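Local coordinates for solute-binding protein (Thermoactinomyces vulgaris, PDB 2ZYO), which binds cyclodextrins and linear maltodextrins, here maltotetraose, and probably delivers them to a membrane sugar transporter, at residues V358-I363 with A384-M388; A208-N213 with P377-L381; M212-Q216 with A366-V370. One frame throughout, in Å; residues are numbered along the deposited sequence.

Interaction 1: residues V358-I363 with A384-M388. With GLC (alpha-D-glucopyranose), chain B.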
# COMPACT_ATOMS: atom_id res chain seq x y z
N VAL A 358 9.11 9.51 9.24
CA VAL A 358 9.13 9.85 10.67
C VAL A 358 7.75 10.24 11.21
O VAL A 358 7.62 10.64 12.37
CB VAL A 358 10.18 10.95 10.99
CG1 VAL A 358 11.59 10.45 10.67
CG2 VAL A 358 9.88 12.24 10.25
N VAL A 359 6.73 10.13 10.36
CA VAL A 359 5.36 10.43 10.77
C VAL A 359 4.72 9.26 11.53
O VAL A 359 4.03 9.47 12.53
CB VAL A 359 4.47 10.85 9.56
CG1 VAL A 359 2.98 10.85 9.92
CG2 VAL A 359 4.89 12.22 9.04
N TRP A 360 4.99 8.04 11.06
CA TRP A 360 4.33 6.83 11.58
C TRP A 360 4.45 6.67 13.10
O TRP A 360 3.43 6.47 13.77
CB TRP A 360 4.85 5.57 10.88
CG TRP A 360 4.64 5.57 9.39
CD1 TRP A 360 5.60 5.70 8.43
CD2 TRP A 360 3.39 5.43 8.70
NE1 TRP A 360 5.04 5.65 7.18
CE2 TRP A 360 3.68 5.48 7.31
CE3 TRP A 360 2.06 5.26 9.10
CZ2 TRP A 360 2.69 5.37 6.33
CZ3 TRP A 360 1.07 5.15 8.13
CH2 TRP A 360 1.39 5.21 6.76
N GLU A 361 5.67 6.74 13.63
CA GLU A 361 5.90 6.52 15.06
C GLU A 361 5.09 7.47 15.96
O GLU A 361 4.32 7.00 16.80
CB GLU A 361 7.41 6.56 15.39
CG GLU A 361 7.76 6.20 16.83
CD GLU A 361 9.23 6.47 17.17
OE1 GLU A 361 10.09 6.27 16.29
OE2 GLU A 361 9.51 6.87 18.31
N PRO A 362 5.26 8.80 15.80
CA PRO A 362 4.50 9.77 16.60
C PRO A 362 2.98 9.67 16.44
O PRO A 362 2.26 9.78 17.43
CB PRO A 362 5.00 11.13 16.09
CG PRO A 362 6.29 10.85 15.43
CD PRO A 362 6.19 9.48 14.88
N ILE A 363 2.50 9.48 15.21
CA ILE A 363 1.05 9.41 15.00
C ILE A 363 0.43 8.14 15.61
O ILE A 363 -0.67 8.19 16.15
CB ILE A 363 0.62 9.62 13.51
CG1 ILE A 363 -0.89 9.89 13.39
CG2 ILE A 363 1.03 8.44 12.63
CD1 ILE A 363 -1.33 11.20 14.02
N ALA A 384 2.12 14.89 18.92
CA ALA A 384 2.63 14.09 17.81
C ALA A 384 3.21 14.95 16.69
O ALA A 384 4.28 14.64 16.17
CB ALA A 384 1.53 13.18 17.26
N VAL A 385 2.50 16.02 16.34
CA VAL A 385 2.95 16.92 15.27
C VAL A 385 4.24 17.65 15.67
O VAL A 385 5.15 17.78 14.86
CB VAL A 385 1.83 17.91 14.83
CG1 VAL A 385 2.37 19.01 13.93
CG2 VAL A 385 0.72 17.15 14.11
N LYS A 386 4.31 18.09 16.92
CA LYS A 386 5.53 18.69 17.47
C LYS A 386 6.73 17.75 17.31
O LYS A 386 7.81 18.17 16.88
CB LYS A 386 5.34 19.08 18.94
CG LYS A 386 6.53 19.80 19.59
CD LYS A 386 6.83 21.14 18.91
CE LYS A 386 8.04 21.82 19.54
NZ LYS A 386 9.30 21.04 19.40
N ILE A 387 6.53 16.48 17.64
CA ILE A 387 7.56 15.45 17.51
C ILE A 387 7.99 15.24 16.05
O ILE A 387 9.18 15.16 15.76
CB ILE A 387 7.11 14.11 18.16
CG1 ILE A 387 7.10 14.25 19.69
CG2 ILE A 387 8.01 12.96 17.74
CD1 ILE A 387 6.33 13.16 20.42
N MET A 388 7.01 15.17 15.15
CA MET A 388 7.27 15.03 13.71
C MET A 388 8.17 16.13 13.18
O MET A 388 9.16 15.86 12.51
CB MET A 388 5.97 15.07 12.92
CG MET A 388 5.11 13.85 13.05
SD MET A 388 3.52 14.17 12.30
CE MET A 388 2.55 12.90 13.11
C1 GLC B . 2.49 0.99 6.91
C2 GLC B . 3.80 1.59 6.40
C3 GLC B . 4.88 1.47 7.48
C4 GLC B . 4.40 2.13 8.77
C5 GLC B . 3.06 1.53 9.20
C6 GLC B . 2.47 2.23 10.41
O2 GLC B . 4.21 0.90 5.23
O3 GLC B . 6.07 2.10 7.03
O4 GLC B . 5.37 1.92 9.80
O5 GLC B . 2.10 1.63 8.13
O6 GLC B . 2.25 1.31 11.47
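Backbones come close at two points: CA of Pro362 lies 4.9 Å from CA of Ala384, and CA of Val359 lies 5.8 Å from CA of Met388. At the closer of these points between segments 358-363 and 384-388, a compact proline ring faces an alanine. Ala384 CB rests 3.5 Å from Pro362 O, while Pro362 CG touches Ile387 CG2 at 3.6 Å and Met388 CG at 4.0 Å. The long side chain of Met388 then extends toward the other segment, its CE lying 3.8 Å from both Val359 CG1 and Ile363 CB. Leu203 and Ile201 cover this methionine further.

Trp360 points its CA-to-CB bond the other way and belongs to the glycan pocket: GLC C4 lies over one face of the indole, and GLC C6 comes within 3.3 Å of Trp360 CE3. Sugar-on-tryptophan packing of this kind is a hallmark of maltodextrin-binding proteins. Since Pro362 points toward 384-388 and Trp360 away from it, one helical turn serves two surfaces, apolar side-chain packing on one side and carbohydrate recognition on another.

Interaction 2: residues A208-N213 with P377-L381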
# COMPACT_ATOMS: atom_id res chain seq x y z
N ALA A 208 -8.40 16.83 11.67
CA ALA A 208 -7.67 15.70 12.24
C ALA A 208 -8.21 15.32 13.62
O ALA A 208 -8.30 14.13 13.95
CB ALA A 208 -6.19 16.01 12.31
N VAL A 209 -8.56 16.33 14.41
CA VAL A 209 -9.15 16.09 15.73
C VAL A 209 -10.46 15.31 15.58
O VAL A 209 -10.70 14.36 16.32
CB VAL A 209 -9.36 17.41 16.51
CG1 VAL A 209 -10.12 17.17 17.81
CG2 VAL A 209 -8.01 18.08 16.80
N GLN A 210 -11.28 15.69 14.61
CA GLN A 210 -12.53 14.97 14.34
C GLN A 210 -12.28 13.52 13.95
O GLN A 210 -13.04 12.62 14.32
CB GLN A 210 -13.36 15.68 13.27
CG GLN A 210 -13.75 17.12 13.62
CD GLN A 210 -14.56 17.23 14.90
OE1 GLN A 210 -14.14 17.86 15.86
NE2 GLN A 210 -15.73 16.61 14.91
N GLY A 211 -11.20 13.28 13.19
CA GLY A 211 -10.78 11.93 12.83
C GLY A 211 -10.38 11.12 14.04
O GLY A 211 -10.81 9.97 14.21
N MET A 212 -9.56 11.71 14.91
CA MET A 212 -9.10 11.05 16.14
C MET A 212 -10.25 10.83 17.13
O MET A 212 -10.21 9.90 17.94
CB MET A 212 -7.95 11.83 16.79
CG MET A 212 -7.31 11.14 18.00
SD MET A 212 -6.55 9.54 17.63
CE MET A 212 -4.87 10.04 17.28
N ASN A 213 -11.27 11.68 17.07
CA ASN A 213 -12.48 11.48 17.86
C ASN A 213 -13.19 10.18 17.49
O ASN A 213 -13.76 9.50 18.34
CB ASN A 213 -13.45 12.65 17.72
CG ASN A 213 -13.00 13.89 18.48
OD1 ASN A 213 -12.05 13.84 19.26
ND2 ASN A 213 -13.69 15.00 18.26
N PRO A 377 -7.76 13.60 22.25
CA PRO A 377 -7.38 13.68 20.84
C PRO A 377 -6.54 14.92 20.50
O PRO A 377 -5.49 14.79 19.86
CB PRO A 377 -8.73 13.72 20.13
CG PRO A 377 -9.59 12.87 20.99
CD PRO A 377 -9.18 13.21 22.40
N GLU A 378 -6.98 16.10 20.94
CA GLU A 378 -6.28 17.36 20.66
C GLU A 378 -4.86 17.37 21.24
O GLU A 378 -3.92 17.76 20.55
CB GLU A 378 -7.08 18.55 21.18
CG GLU A 378 -6.51 19.92 20.79
CD GLU A 378 -7.34 21.07 21.35
OE1 GLU A 378 -8.53 21.19 20.98
OE2 GLU A 378 -6.79 21.86 22.16
N GLN A 379 -4.73 16.96 22.50
CA GLN A 379 -3.44 16.92 23.18
C GLN A 379 -2.46 15.95 22.51
O GLN A 379 -1.30 16.28 22.30
CB GLN A 379 -3.62 16.53 24.66
CG GLN A 379 -4.29 17.59 25.53
CD GLN A 379 -4.75 17.05 26.88
OE1 GLN A 379 -5.02 15.85 27.03
NE2 GLN A 379 -4.85 17.93 27.87
N ALA A 380 -2.96 14.75 22.19
CA ALA A 380 -2.13 13.71 21.57
C ALA A 380 -1.65 14.12 20.18
O ALA A 380 -0.49 13.89 19.83
CB ALA A 380 -2.89 12.40 21.51
N LEU A 381 -2.54 14.74 19.40
CA LEU A 381 -2.19 15.17 18.04
C LEU A 381 -1.22 16.35 18.06
O LEU A 381 -0.28 16.38 17.26
CB LEU A 381 -3.44 15.53 17.24
CG LEU A 381 -4.37 14.37 16.83
CD1 LEU A 381 -5.61 14.93 16.16
CD2 LEU A 381 -3.67 13.37 15.92
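Pro377 opens helix 377-394 and touches Val209, Met212 and Asn213. Its CB lies 3.6 Å from Met212 CG and 4.3 Å from Val209 O, and its CG approaches Asn213 OD1 to 3.2 Å. Next comes Glu378, which is exposed and touches only lightly, its CA sitting 4.3 Å from Val209 CG2. A turn beyond Pro377, Leu381 covers the other end of the contact: its CD1 is 3.6 Å from Ala208 O and 4.0 Å from both Ala208 CB and Val209 CG2, and its CD2 meets Met212 CE at 3.8 Å.

The two short helical segments cross at 116°, with their axes 9.3 Å apart, so helix 206-220 meets the first turn of helix 377-394 obliquely. Ile363 of helix 360-371 also packs on Leu381, and Val370 on Met212, bringing a third helix into the same cluster. The contact thus illustrates how mostly aliphatic groups can join helices more than 160 residues apart in sequence by van der Waals packing, without direct polar bonds between the two segments.

Interaction 3: residues M212-Q216 with A366-V370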
# COMPACT_ATOMS: atom_id res chain seq x y z
N MET A 212 -9.56 11.71 14.91
CA MET A 212 -9.10 11.05 16.14
C MET A 212 -10.25 10.83 17.13
O MET A 212 -10.21 9.90 17.94
CB MET A 212 -7.95 11.83 16.79
CG MET A 212 -7.31 11.14 18.00
SD MET A 212 -6.55 9.54 17.63
CE MET A 212 -4.87 10.04 17.28
N ASN A 213 -11.27 11.68 17.07
CA ASN A 213 -12.48 11.48 17.86
C ASN A 213 -13.19 10.18 17.49
O ASN A 213 -13.76 9.50 18.34
CB ASN A 213 -13.45 12.65 17.72
CG ASN A 213 -13.00 13.89 18.48
OD1 ASN A 213 -12.05 13.84 19.26
ND2 ASN A 213 -13.69 15.00 18.26
N GLU A 214 -13.15 9.83 16.20
CA GLU A 214 -13.71 8.57 15.73
C GLU A 214 -12.86 7.40 16.23
O GLU A 214 -13.41 6.39 16.68
CB GLU A 214 -13.81 8.54 14.20
CG GLU A 214 -14.79 9.55 13.60
CD GLU A 214 -16.24 9.08 13.62
OE1 GLU A 214 -16.62 8.27 14.49
OE2 GLU A 214 -17.02 9.55 12.76
N VAL A 215 -11.54 7.54 16.14
CA VAL A 215 -10.60 6.55 16.67
C VAL A 215 -10.90 6.26 18.14
O VAL A 215 -11.00 5.09 18.55
CB VAL A 215 -9.13 7.01 16.49
CG1 VAL A 215 -8.16 6.09 17.24
CG2 VAL A 215 -8.76 7.09 15.01
N GLN A 216 -11.04 7.32 18.93
CA GLN A 216 -11.36 7.23 20.35
C GLN A 216 -12.61 6.40 20.62
O GLN A 216 -12.64 5.59 21.54
CB GLN A 216 -11.50 8.63 20.95
CG GLN A 216 -11.61 8.66 22.47
CD GLN A 216 -11.71 10.07 23.01
OE1 GLN A 216 -12.48 10.89 22.50
NE2 GLN A 216 -10.94 10.35 24.05
N ALA A 366 0.32 8.58 19.31
CA ALA A 366 -0.85 9.41 19.58
C ALA A 366 -2.13 8.58 19.63
O ALA A 366 -2.99 8.82 20.49
CB ALA A 366 -0.97 10.52 18.54
N HIS A 367 -2.26 7.62 18.73
CA HIS A 367 -3.37 6.66 18.76
C HIS A 367 -3.40 5.88 20.07
O HIS A 367 -4.46 5.72 20.68
CB HIS A 367 -3.29 5.69 17.58
CG HIS A 367 -3.83 6.24 16.30
ND1 HIS A 367 -3.20 7.24 15.59
CD2 HIS A 367 -4.93 5.91 15.58
CE1 HIS A 367 -3.89 7.51 14.50
NE2 HIS A 367 -4.95 6.72 14.47
N THR A 368 -2.24 5.40 20.50
CA THR A 368 -2.10 4.65 21.75
C THR A 368 -2.51 5.49 22.96
O THR A 368 -3.28 5.02 23.81
CB THR A 368 -0.67 4.09 21.92
OG1 THR A 368 -0.43 3.11 20.91
CG2 THR A 368 -0.50 3.42 23.28
N PHE A 369 -2.01 6.72 23.04
CA PHE A 369 -2.33 7.60 24.17
C PHE A 369 -3.83 7.89 24.26
O PHE A 369 -4.39 7.95 25.35
CB PHE A 369 -1.52 8.91 24.11
CG PHE A 369 -0.03 8.71 24.11
CD1 PHE A 369 0.57 7.75 24.93
CD2 PHE A 369 0.79 9.49 23.30
CE1 PHE A 369 1.95 7.57 24.93
CE2 PHE A 369 2.17 9.32 23.29
CZ PHE A 369 2.75 8.36 24.11
N VAL A 370 -4.47 8.06 23.10
CA VAL A 370 -5.92 8.26 23.03
C VAL A 370 -6.68 6.99 23.43
O VAL A 370 -7.61 7.05 24.23
CB VAL A 370 -6.36 8.77 21.63
CG1 VAL A 370 -7.88 8.81 21.52
CG2 VAL A 370 -5.79 10.15 21.36
O HOH W 1 -8.62 9.54 25.53
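Aromatic contacts come first, and they centre on His367. The end of Met212 lies over one face of the imidazole: SD is 4.4 Å from the centroid of the His367 ring and only 3° off its normal, a Met-aromatic contact, while CE of Met212 is 3.9 Å from the same centroid in a CH-pi contact. Val215 CG1 adds a further approach, 3.6 Å from His367 CD2. The ring is held in place by hydrogen bonds at both nitrogens, ND1 with Ile363 O one turn earlier and NE2 with Thr177 OG1 on helix 174-183.

These contacts join helix 206-220 to helix 360-371, whose short segments here cross at -49° with axes 10.1 Å apart. The fold is that of a periplasmic-binding-protein type solute receptor, in which two lobes enclose a ligand cleft. Helix 360-371 carries the pocket residues Trp360 and Asn364, and its turn at His367 lies beyond them, with the side chain of His367 about 9 Å from a bound glucose unit.

Aliphatic packing fills the rest of the interface. Val370 points toward the partner helix, with CG2 3.8 Å from Met212 CG and CG1 3.7 Å from Gln216 CB. Met212 CE also rests 4.1 Å from Ala366 CB.

The polar link is indirect. One water accepts a hydrogen bond from Gln216 NE2 at 2.9 Å and donates one to Val370 O at 3.0 Å, bridging a partly exposed side chain to the backbone of the opposing helix.

Three helices, 206-220, 360-371 and 377-394, pack pairwise here, and each interaction takes one of the three pairs. Interactions 2 and 3 have centres about 6 Å apart; their segments overlap at Met212 and Asn213, and Met212 packs in both. The centre of interaction 1 is about 13 Å from that of interaction 2 and about 14 Å from that of interaction 3. Direct packing makes them continuous: Ile363 CD1 lies 3.7 Å from Leu381 CD2, and Ala384 CB 3.9 Å from Ala366 CB. Helix 206-220 comes first along the chain; the other two follow each other near the C-terminus. Interaction 1 includes the pocket tryptophan, and the others extend the packing away from the sugar.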